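Local coordinates for protein probable nitrite reductase [nad(p)h] small subunit NIRD (Mycobacterium tuberculosis, PDB 4AIV) that is the NirB-associated small subunit of an NADH-dependent nitrite reductase that converts nitrite to ammonium, and is probably required for the activity of that enzyme, at residues G32-L37 against G56-S61; F38-G43 against F83-G88; V45-N50 against I111-V116; M73-S76 against Q81-A84. All coordinates share one frame; numbering follows the deposited sequence.

In the fold
The chain is a Rieske-like domain made of two antiparallel sheets: a large one that includes strands 34-39, 45-49 and 110-117, and a small three-stranded one holding 71-75 and 82-84. Contact 3 lies inside the large sheet's fold, and contact 4 is a hairpin of the small sheet, their centres about 16 Å apart. Contacts 1 and 2 both start from strand 34-39, with about 15 Å between their centres. Along the chain the segments of contacts 1, 2 and 3 interleave, while contact 4 is nested inside the loop closed by contact 3 and shares F83 and A84 with contact 2. Contacts 1 and 2 thus bring strand 34-39 against the small-sheet half of the domain.

Contact 1: G32-L37 against G56-S61; sequences GSQVAL and GAAVMS
A58 is the first residue of 56-61 to meet the strand: its CB sits 3.4 Å from OE1 of Q34, the end of a side chain that leaves with CG beside the backbone N (chi1 -50°) and then runs straight out to the amide. This is a single small contact between two exposed residues, and the chain swings on at once, because A58 is the centre of an inverse gamma turn whose bond from V59 N to A57 O is weak. V59 faces the other way, over P77. The loop that connects strand 45-49 of the large sheet to strand 64-68 of the small one, one of the two connections between the sheets of this Rieske-like fold, comes down onto strand 34-39 at the next two residues. M60 lays its CB 3.9 Å from CB of A36. Beyond that atom the bends at chi2 and chi3, both near -60°, curl the chain back and take the thioether toward S76 and F83. S61 follows in a short 3-10 turn, bringing its CA to 4.3 Å from CA of A36. The methyl of A36 packs directly on the backbone and CB of S61, 3.5 Å from S61 N and 3.8 Å from S61 CB. The amide of S61 is bonded elsewhere, to OD1 of N50, whose side chain also touches A36.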
loop_
_atom_site.group_PDB
_atom_site.type_symbol
_atom_site.label_atom_id
_atom_site.label_comp_id
_atom_site.label_asym_id
_atom_site.label_seq_id
_atom_site.Cartn_x
_atom_site.Cartn_y
_atom_site.Cartn_z
ATOM N N GLY A 32 11.180 10.347 -2.237
ATOM C CA GLY A 32 11.842 9.403 -1.356
ATOM C C GLY A 32 10.929 8.632 -0.417
ATOM O O GLY A 32 11.402 7.741 0.297
ATOM N N SER A 33 9.634 8.962 -0.402
ATOM C CA SER A 33 8.666 8.180 0.376
ATOM C C SER A 33 8.726 6.717 -0.061
ATOM O O SER A 33 8.895 6.423 -1.248
ATOM C CB SER A 33 7.234 8.695 0.170
ATOM O OG SER A 33 7.145 10.082 0.419
ATOM N N GLN A 34 8.596 5.811 0.903
ATOM C CA GLN A 34 8.627 4.383 0.627
ATOM C C GLN A 34 7.227 3.862 0.789
ATOM O O GLN A 34 6.560 4.146 1.788
ATOM C CB GLN A 34 9.531 3.639 1.609
ATOM C CG GLN A 34 10.896 4.215 1.790
ATOM C CD GLN A 34 11.668 3.399 2.788
ATOM O OE1 GLN A 34 11.322 2.240 3.045
ATOM N NE2 GLN A 34 12.706 3.990 3.370
ATOM N N VAL A 35 6.799 3.069 -0.183
ATOM C CA VAL A 35 5.412 2.658 -0.291
ATOM C C VAL A 35 5.295 1.137 -0.436
ATOM O O VAL A 35 6.110 0.518 -1.118
ATOM C CB VAL A 35 4.795 3.368 -1.512
ATOM C CG1 VAL A 35 3.683 2.557 -2.118
ATOM C CG2 VAL A 35 4.338 4.773 -1.116
ATOM N N ALA A 36 4.314 0.535 0.237
ATOM C CA ALA A 36 3.988 -0.870 0.002
ATOM C C ALA A 36 2.796 -0.924 -0.958
ATOM O O ALA A 36 1.702 -0.438 -0.629
ATOM C CB ALA A 36 3.652 -1.577 1.315
ATOM N N LEU A 37 3.016 -1.500 -2.137
ATOM C CA LEU A 37 1.993 -1.567 -3.180
ATOM C C LEU A 37 1.453 -2.987 -3.339
ATOM O O LEU A 37 2.227 -3.938 -3.460
ATOM C CB LEU A 37 2.574 -1.091 -4.518
ATOM C CG LEU A 37 1.661 -1.189 -5.758
ATOM C CD1 LEU A 37 0.466 -0.200 -5.688
ATOM C CD2 LEU A 37 2.469 -0.983 -7.045
ATOM N N GLY A 56 9.230 0.447 12.984
ATOM C CA GLY A 56 10.035 1.246 12.077
ATOM C C GLY A 56 10.678 0.428 10.961
ATOM O O GLY A 56 11.404 0.979 10.120
ATOM N N ALA A 57 10.399 -0.877 10.938
ATOM C CA ALA A 57 10.924 -1.780 9.903
ATOM C C ALA A 57 10.282 -1.530 8.532
ATOM O O ALA A 57 9.052 -1.520 8.409
ATOM C CB ALA A 57 10.707 -3.240 10.321
ATOM N N ALA A 58 11.103 -1.331 7.503
ATOM C CA ALA A 58 10.572 -1.098 6.152
ATOM C C ALA A 58 10.197 -2.425 5.513
ATOM O O ALA A 58 10.880 -2.890 4.596
ATOM C CB ALA A 58 11.588 -0.343 5.273
ATOM N N VAL A 59 9.114 -3.033 5.999
ATOM C CA VAL A 59 8.748 -4.392 5.598
ATOM C C VAL A 59 7.264 -4.607 5.284
ATOM O O VAL A 59 6.848 -5.750 5.061
ATOM C CB VAL A 59 9.132 -5.429 6.695
ATOM C CG1 VAL A 59 10.640 -5.377 7.013
ATOM C CG2 VAL A 59 8.295 -5.195 7.959
ATOM N N MET A 60 6.458 -3.547 5.273
ATOM C CA MET A 60 5.014 -3.727 5.064
ATOM C C MET A 60 4.687 -4.457 3.754
ATOM O O MET A 60 3.753 -5.267 3.707
ATOM C CB MET A 60 4.248 -2.398 5.132
ATOM C CG MET A 60 4.238 -1.748 6.512
ATOM S SD MET A 60 3.564 -2.798 7.821
ATOM C CE MET A 60 1.878 -3.083 7.240
ATOM N N SER A 61 5.461 -4.181 2.708
ATOM C CA SER A 61 5.240 -4.796 1.394
ATOM C C SER A 61 5.340 -6.323 1.449
ATOM O O SER A 61 4.855 -7.032 0.559
ATOM C CB SER A 61 6.244 -4.257 0.377
ATOM O OG SER A 61 7.536 -4.779 0.638
#

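Contact 2: F38-G43 against F83-G88; sequences FRLDDG and FALDDG
The F38 ring meets L85 on its CD1 side, where CD2 of L85 comes to 3.9 Å of CD1 and 4.1 Å of CE1 of F38. The methyl approaches obliquely, and the two side chains cross at about a right angle. At the far end of the same ring, F38 CZ packs against a methyl of V74 and the carbonyl oxygen of M60, while V65 of strand 64-68 adds another apolar neighbour. The second ring, F83, takes no part in the crossing; its own segment closes on it, with the carbonyl oxygen of G88 lying in the ring plane at the edge, 3.7 Å from F83 CD2. L85 uses its other branch on L40: L85 CD1 and L40 CD2 come tip to tip at 3.8 Å. With CG of L85 beside its backbone N (chi1 -70°) and the chain then extended, L85 presents one methyl to each of two neighbours, on the strand and on the turn that follows it. H46 flanks both leucines, and a glycerol, probably from the crystallisation liquor, lies about 4 Å from the side chain of L40. The chain turns sharply after each strand: L40 to G43 is a type I turn closed by G43 N to L40 O at 2.9 Å, and beyond L85 the carboxylates of D86 and D87 both form salt bridges to R71. The result is a largely buried apolar seam between the large sheet and the small three-stranded sheet, consistent with the two-part build of a Rieske-like domain.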
loop_
_atom_site.group_PDB
_atom_site.type_symbol
_atom_site.label_atom_id
_atom_site.label_comp_id
_atom_site.label_asym_id
_atom_site.label_seq_id
_atom_site.Cartn_x
_atom_site.Cartn_y
_atom_site.Cartn_z
ATOM N N PHE A 38 0.128 -3.122 -3.347
ATOM C CA PHE A 38 -0.530 -4.419 -3.486
ATOM C C PHE A 38 -1.617 -4.370 -4.571
ATOM O O PHE A 38 -2.386 -3.411 -4.645
ATOM C CB PHE A 38 -1.226 -4.806 -2.175
ATOM C CG PHE A 38 -0.319 -4.834 -0.966
ATOM C CD1 PHE A 38 -0.085 -3.680 -0.224
ATOM C CD2 PHE A 38 0.274 -6.023 -0.557
ATOM C CE1 PHE A 38 0.729 -3.714 0.905
ATOM C CE2 PHE A 38 1.099 -6.064 0.574
ATOM C CZ PHE A 38 1.328 -4.909 1.296
ATOM N N ARG A 39 -1.699 -5.418 -5.384
ATOM C CA ARG A 39 -2.869 -5.652 -6.231
ATOM C C ARG A 39 -3.749 -6.731 -5.574
ATOM O O ARG A 39 -3.242 -7.743 -5.081
ATOM C CB ARG A 39 -2.430 -6.079 -7.634
ATOM C CG ARG A 39 -3.484 -6.801 -8.468
ATOM C CD ARG A 39 -2.931 -7.120 -9.859
ATOM N NE ARG A 39 -3.836 -7.962 -10.638
ATOM C CZ ARG A 39 -3.580 -8.408 -11.865
ATOM N NH1 ARG A 39 -2.443 -8.091 -12.475
ATOM N NH2 ARG A 39 -4.471 -9.170 -12.485
ATOM N N LEU A 40 -5.063 -6.512 -5.546
ATOM C CA LEU A 40 -5.980 -7.483 -4.946
ATOM C C LEU A 40 -6.712 -8.297 -6.012
ATOM O O LEU A 40 -6.678 -7.956 -7.196
ATOM C CB LEU A 40 -7.004 -6.778 -4.050
ATOM C CG LEU A 40 -6.449 -5.822 -2.987
ATOM C CD1 LEU A 40 -7.571 -5.290 -2.108
ATOM C CD2 LEU A 40 -5.372 -6.500 -2.130
ATOM N N ASP A 41 -7.384 -9.363 -5.581
ATOM C CA ASP A 41 -8.164 -10.206 -6.488
ATOM C C ASP A 41 -9.242 -9.458 -7.253
ATOM O O ASP A 41 -9.530 -9.803 -8.402
ATOM C CB ASP A 41 -8.783 -11.392 -5.752
ATOM C CG ASP A 41 -7.754 -12.460 -5.412
ATOM O OD1 ASP A 41 -6.688 -12.496 -6.078
ATOM O OD2 ASP A 41 -8.012 -13.253 -4.479
ATOM N N ASP A 42 -9.835 -8.440 -6.631
ATOM C CA ASP A 42 -10.855 -7.636 -7.319
ATOM C C ASP A 42 -10.253 -6.685 -8.369
ATOM O O ASP A 42 -10.972 -5.905 -9.006
ATOM C CB ASP A 42 -11.753 -6.887 -6.320
ATOM C CG ASP A 42 -11.088 -5.630 -5.722
ATOM O OD1 ASP A 42 -9.867 -5.408 -5.904
ATOM O OD2 ASP A 42 -11.814 -4.854 -5.058
ATOM N N GLY A 43 -8.936 -6.754 -8.540
ATOM C CA GLY A 43 -8.246 -5.958 -9.543
ATOM C C GLY A 43 -7.653 -4.647 -9.038
ATOM O O GLY A 43 -6.798 -4.046 -9.699
ATOM N N PHE A 83 -3.603 -3.648 9.020
ATOM C CA PHE A 83 -3.793 -2.286 8.529
ATOM C C PHE A 83 -4.738 -2.293 7.323
ATOM O O PHE A 83 -4.495 -2.996 6.342
ATOM C CB PHE A 83 -2.449 -1.648 8.142
ATOM C CG PHE A 83 -1.510 -1.456 9.310
ATOM C CD1 PHE A 83 -0.697 -2.495 9.739
ATOM C CD2 PHE A 83 -1.448 -0.237 9.986
ATOM C CE1 PHE A 83 0.168 -2.331 10.817
ATOM C CE2 PHE A 83 -0.584 -0.067 11.065
ATOM C CZ PHE A 83 0.228 -1.120 11.478
ATOM N N ALA A 84 -5.808 -1.505 7.407
ATOM C CA ALA A 84 -6.766 -1.371 6.306
ATOM C C ALA A 84 -6.098 -0.758 5.072
ATOM O O ALA A 84 -5.415 0.265 5.173
ATOM C CB ALA A 84 -7.946 -0.520 6.746
ATOM N N LEU A 85 -6.289 -1.374 3.903
ATOM C CA LEU A 85 -5.617 -0.881 2.693
ATOM C C LEU A 85 -6.283 0.387 2.150
ATOM O O LEU A 85 -5.658 1.169 1.419
ATOM C CB LEU A 85 -5.526 -1.986 1.622
ATOM C CG LEU A 85 -4.555 -3.139 1.942
ATOM C CD1 LEU A 85 -4.676 -4.294 0.923
ATOM C CD2 LEU A 85 -3.120 -2.632 1.992
ATOM N N ASP A 86 -7.542 0.611 2.529
ATOM C CA ASP A 86 -8.277 1.760 2.009
ATOM C C ASP A 86 -7.882 3.093 2.655
ATOM O O ASP A 86 -7.806 4.110 1.972
ATOM C CB ASP A 86 -9.809 1.539 2.021
ATOM C CG ASP A 86 -10.387 1.351 3.430
ATOM O OD1 ASP A 86 -9.638 1.412 4.427
ATOM O OD2 ASP A 86 -11.615 1.155 3.533
ATOM N N ASP A 87 -7.597 3.087 3.955
ATOM C CA ASP A 87 -7.241 4.333 4.633
ATOM C C ASP A 87 -5.999 4.234 5.528
ATOM O O ASP A 87 -5.680 5.173 6.254
ATOM C CB ASP A 87 -8.433 4.878 5.423
ATOM C CG ASP A 87 -8.879 3.948 6.540
ATOM O OD1 ASP A 87 -8.183 2.946 6.839
ATOM O OD2 ASP A 87 -9.943 4.225 7.130
ATOM N N GLY A 88 -5.321 3.092 5.493
ATOM C CA GLY A 88 -4.104 2.910 6.268
ATOM C C GLY A 88 -4.286 2.761 7.773
ATOM O O GLY A 88 -3.300 2.601 8.497
#

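Contact 3: V45-N50 against I111-V116; sequences VHAVGN and IQVARV
V45 and I111, A47 and V113 make up two purely apolar pairs, with no hydrogen bond between the segments. In the first, CG1 of V45 lies 3.8 Å from CD1 of I111, and the two side chains cross obliquely; nearer the backbones, V45 CG2 and I111 CG2 approach to 4.2 Å. The extended arm of I111 (chi2 173°) is what carries CD1 as far as the valine. The second pair is closer: V113 turns both methyls to A47, CG1 at 3.7 Å and CG2 at 4.0 Å from A47 CB, so the alanine methyl nestles against the fork. Here the CA atoms of A47 and V113 are 6.9 Å apart, a spacing of packed faces and not of paired strands. Polar groups lie elsewhere: H46 and Q112 point away from the contact, the Q112 amide bonding to R104 and T12. Strands 45-49 and 110-117 are not neighbours in the sheet; strand 100-105 lies between them and pairs with both, its Y101 touching A47 and V113. The large sheet thus curls over, and L37 of strand 34-39 comes in against I111 and V113 to fill its interior.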
loop_
_atom_site.group_PDB
_atom_site.type_symbol
_atom_site.label_atom_id
_atom_site.label_comp_id
_atom_site.label_asym_id
_atom_site.label_seq_id
_atom_site.Cartn_x
_atom_site.Cartn_y
_atom_site.Cartn_z
ATOM N N VAL A 45 -5.550 -1.761 -7.014
ATOM C CA VAL A 45 -4.215 -1.578 -6.458
ATOM C C VAL A 45 -4.309 -0.620 -5.284
ATOM O O VAL A 45 -5.114 0.313 -5.298
ATOM C CB VAL A 45 -3.181 -1.071 -7.511
ATOM C CG1 VAL A 45 -2.973 -2.122 -8.597
ATOM C CG2 VAL A 45 -3.616 0.267 -8.123
ATOM N N HIS A 46 -3.507 -0.872 -4.251
ATOM C CA HIS A 46 -3.517 -0.039 -3.054
ATOM C C HIS A 46 -2.088 0.225 -2.602
ATOM O O HIS A 46 -1.245 -0.681 -2.612
ATOM C CB HIS A 46 -4.316 -0.713 -1.935
ATOM C CG HIS A 46 -5.759 -0.915 -2.276
ATOM N ND1 HIS A 46 -6.728 0.030 -2.034
ATOM C CD2 HIS A 46 -6.386 -1.946 -2.897
ATOM C CE1 HIS A 46 -7.890 -0.402 -2.468
ATOM N NE2 HIS A 46 -7.716 -1.612 -2.996
ATOM N N ALA A 47 -1.816 1.464 -2.211
ATOM C CA ALA A 47 -0.473 1.842 -1.764
ATOM C C ALA A 47 -0.527 2.435 -0.367
ATOM O O ALA A 47 -1.243 3.427 -0.122
ATOM C CB ALA A 47 0.159 2.834 -2.742
ATOM N N VAL A 48 0.216 1.820 0.556
ATOM C CA VAL A 48 0.306 2.320 1.922
ATOM C C VAL A 48 1.778 2.486 2.322
ATOM O O VAL A 48 2.679 2.014 1.619
ATOM C CB VAL A 48 -0.438 1.404 2.948
ATOM C CG1 VAL A 48 -1.938 1.347 2.636
ATOM C CG2 VAL A 48 0.167 0.004 2.972
ATOM N N GLY A 49 2.020 3.173 3.431
ATOM C CA GLY A 49 3.378 3.321 3.938
ATOM C C GLY A 49 4.094 1.981 4.059
ATOM O O GLY A 49 3.513 1.001 4.516
ATOM N N ASN A 50 5.352 1.931 3.636
ATOM C CA ASN A 50 6.125 0.689 3.700
ATOM C C ASN A 50 6.735 0.437 5.084
ATOM O O ASN A 50 7.225 -0.667 5.380
ATOM C CB ASN A 50 7.228 0.694 2.637
ATOM C CG ASN A 50 7.751 -0.693 2.337
ATOM O OD1 ASN A 50 6.989 -1.672 2.310
ATOM N ND2 ASN A 50 9.057 -0.794 2.114
ATOM N N ILE A 111 0.572 0.767 -13.555
ATOM C CA ILE A 111 0.256 1.093 -12.170
ATOM C C ILE A 111 1.054 2.315 -11.727
ATOM O O ILE A 111 2.280 2.352 -11.856
ATOM C CB ILE A 111 0.558 -0.078 -11.213
ATOM C CG1 ILE A 111 -0.243 -1.316 -11.631
ATOM C CG2 ILE A 111 0.224 0.317 -9.771
ATOM C CD1 ILE A 111 0.109 -2.566 -10.851
ATOM N N GLN A 112 0.353 3.325 -11.226
ATOM C CA GLN A 112 1.017 4.499 -10.676
ATOM C C GLN A 112 0.593 4.750 -9.246
ATOM O O GLN A 112 -0.507 4.367 -8.834
ATOM C CB GLN A 112 0.678 5.735 -11.493
ATOM C CG GLN A 112 1.075 5.652 -12.941
ATOM C CD GLN A 112 0.960 6.994 -13.605
ATOM O OE1 GLN A 112 -0.144 7.490 -13.837
ATOM N NE2 GLN A 112 2.105 7.607 -13.902
ATOM N N VAL A 113 1.471 5.418 -8.507
ATOM C CA VAL A 113 1.207 5.807 -7.135
ATOM C C VAL A 113 1.539 7.279 -6.980
ATOM O O VAL A 113 2.596 7.737 -7.433
ATOM C CB VAL A 113 2.075 4.997 -6.140
ATOM C CG1 VAL A 113 1.805 5.458 -4.708
ATOM C CG2 VAL A 113 1.822 3.505 -6.290
ATOM N N ALA A 114 0.645 8.026 -6.341
ATOM C CA ALA A 114 0.866 9.454 -6.172
ATOM C C ALA A 114 1.239 9.796 -4.743
ATOM O O ALA A 114 0.898 9.083 -3.801
ATOM C CB ALA A 114 -0.381 10.239 -6.574
ATOM N N ARG A 115 1.965 10.889 -4.584
ATOM C CA ARG A 115 2.015 11.548 -3.294
ATOM C C ARG A 115 1.361 12.894 -3.525
ATOM O O ARG A 115 1.408 13.439 -4.633
ATOM C CB ARG A 115 3.448 11.723 -2.791
ATOM C CG ARG A 115 4.277 12.632 -3.662
ATOM C CD ARG A 115 5.435 13.245 -2.911
ATOM N NE ARG A 115 6.264 14.009 -3.831
ATOM C CZ ARG A 115 6.449 15.325 -3.778
ATOM N NH1 ARG A 115 5.882 16.047 -2.821
ATOM N NH2 ARG A 115 7.223 15.912 -4.683
ATOM N N VAL A 116 0.736 13.427 -2.488
ATOM C CA VAL A 116 0.039 14.690 -2.609
ATOM C C VAL A 116 0.964 15.810 -2.171
ATOM O O VAL A 116 1.531 15.765 -1.076
ATOM C CB VAL A 116 -1.260 14.700 -1.771
ATOM C CG1 VAL A 116 -1.896 16.080 -1.787
ATOM C CG2 VAL A 116 -2.227 13.652 -2.292
#

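Contact 4: M73-S76 against Q81-A84; sequences MVQS and QAFA
Strands 71-75 and 82-84 form the second hairpin of the small three-stranded sheet, which probably corresponds to the subdomain that carries the cluster in true Rieske proteins. V74 and F83 are the hairpin's hydrogen-bonded antiparallel pair: V74 N to F83 O and F83 N to V74 O are each 2.9 Å, nearly straight at 160° and 163°. At the loop end S76 and Q81 carry the bonding one step past the strands, S76 N giving a 3.0 Å bond to Q81 O. S76 then answers with its side chain. Its hydroxyl, turned between N and the carbonyl carbon (chi1 56°), accepts the N-H of Q81, N to OG 3.0 Å, and donates to a water 2.6 Å away, which in turn donates to Q81 OE1. The loop mouth is thereby tied by backbone, hydroxyl and water together. On one face M73 bends so that its SD lies 4.1 Å from A82 CB, with Q75 alongside; on the other, V74 CG1 packs on F83 CB. The F83 ring has both V74 O and the water in its plane at the edge. Strand 71-75 is the middle one, its M73 and Q75 bonding outward to strand 64-68, while loop residues P53 and C90 touch F83.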
loop_
_atom_site.group_PDB
_atom_site.type_symbol
_atom_site.label_atom_id
_atom_site.label_comp_id
_atom_site.label_asym_id
_atom_site.label_seq_id
_atom_site.Cartn_x
_atom_site.Cartn_y
_atom_site.Cartn_z
ATOM N N MET A 73 -7.050 -5.847 4.044
ATOM C CA MET A 73 -5.996 -5.380 4.924
ATOM C C MET A 73 -4.693 -6.090 4.652
ATOM O O MET A 73 -4.651 -7.081 3.927
ATOM C CB MET A 73 -6.409 -5.526 6.401
ATOM C CG MET A 73 -6.888 -6.924 6.809
ATOM S SD MET A 73 -5.564 -8.142 7.018
ATOM C CE MET A 73 -6.362 -9.314 8.123
ATOM N N VAL A 74 -3.622 -5.557 5.227
ATOM C CA VAL A 74 -2.341 -6.246 5.228
ATOM C C VAL A 74 -1.886 -6.417 6.683
ATOM O O VAL A 74 -2.019 -5.498 7.502
ATOM C CB VAL A 74 -1.278 -5.476 4.394
ATOM C CG1 VAL A 74 -1.093 -4.055 4.924
ATOM C CG2 VAL A 74 0.056 -6.230 4.378
ATOM N N GLN A 75 -1.379 -7.599 7.011
ATOM C CA GLN A 75 -0.804 -7.818 8.330
ATOM C C GLN A 75 0.698 -7.633 8.287
ATOM O O GLN A 75 1.370 -8.191 7.424
ATOM C CB GLN A 75 -1.162 -9.203 8.859
ATOM C CG GLN A 75 -2.585 -9.269 9.355
ATOM C CD GLN A 75 -2.940 -10.628 9.888
ATOM O OE1 GLN A 75 -2.725 -11.642 9.218
ATOM N NE2 GLN A 75 -3.481 -10.665 11.109
ATOM N N SER A 76 1.220 -6.829 9.206
ATOM C CA SER A 76 2.660 -6.613 9.285
ATOM C C SER A 76 3.364 -7.948 9.567
ATOM O O SER A 76 2.861 -8.768 10.339
ATOM C CB SER A 76 2.977 -5.593 10.374
ATOM O OG SER A 76 2.439 -6.012 11.620
ATOM N N GLN A 81 0.027 -7.209 12.958
ATOM C CA GLN A 81 -1.072 -6.269 13.174
ATOM C C GLN A 81 -1.694 -5.873 11.834
ATOM O O GLN A 81 -0.978 -5.686 10.845
ATOM C CB GLN A 81 -0.577 -5.051 13.958
ATOM C CG GLN A 81 -0.102 -5.438 15.342
ATOM C CD GLN A 81 0.647 -4.338 16.052
ATOM O OE1 GLN A 81 1.831 -4.103 15.787
ATOM N NE2 GLN A 81 -0.029 -3.668 16.978
ATOM N N ALA A 82 -3.022 -5.767 11.805
ATOM C CA ALA A 82 -3.760 -5.512 10.564
ATOM C C ALA A 82 -3.918 -4.023 10.260
ATOM O O ALA A 82 -4.314 -3.235 11.135
ATOM C CB ALA A 82 -5.144 -6.184 10.611
ATOM N N PHE A 83 -3.603 -3.648 9.020
ATOM C CA PHE A 83 -3.793 -2.286 8.529
ATOM C C PHE A 83 -4.738 -2.293 7.323
ATOM O O PHE A 83 -4.495 -2.996 6.342
ATOM C CB PHE A 83 -2.449 -1.648 8.142
ATOM C CG PHE A 83 -1.510 -1.456 9.310
ATOM C CD1 PHE A 83 -0.697 -2.495 9.739
ATOM C CD2 PHE A 83 -1.448 -0.237 9.986
ATOM C CE1 PHE A 83 0.168 -2.331 10.817
ATOM C CE2 PHE A 83 -0.584 -0.067 11.065
ATOM C CZ PHE A 83 0.228 -1.120 11.478
ATOM N N ALA A 84 -5.808 -1.505 7.407
ATOM C CA ALA A 84 -6.766 -1.371 6.306
ATOM C C ALA A 84 -6.098 -0.758 5.072
ATOM O O ALA A 84 -5.415 0.265 5.173
ATOM C CB ALA A 84 -7.946 -0.520 6.746
HETATM O O HOH W 1 2.715 -3.838 13.005
#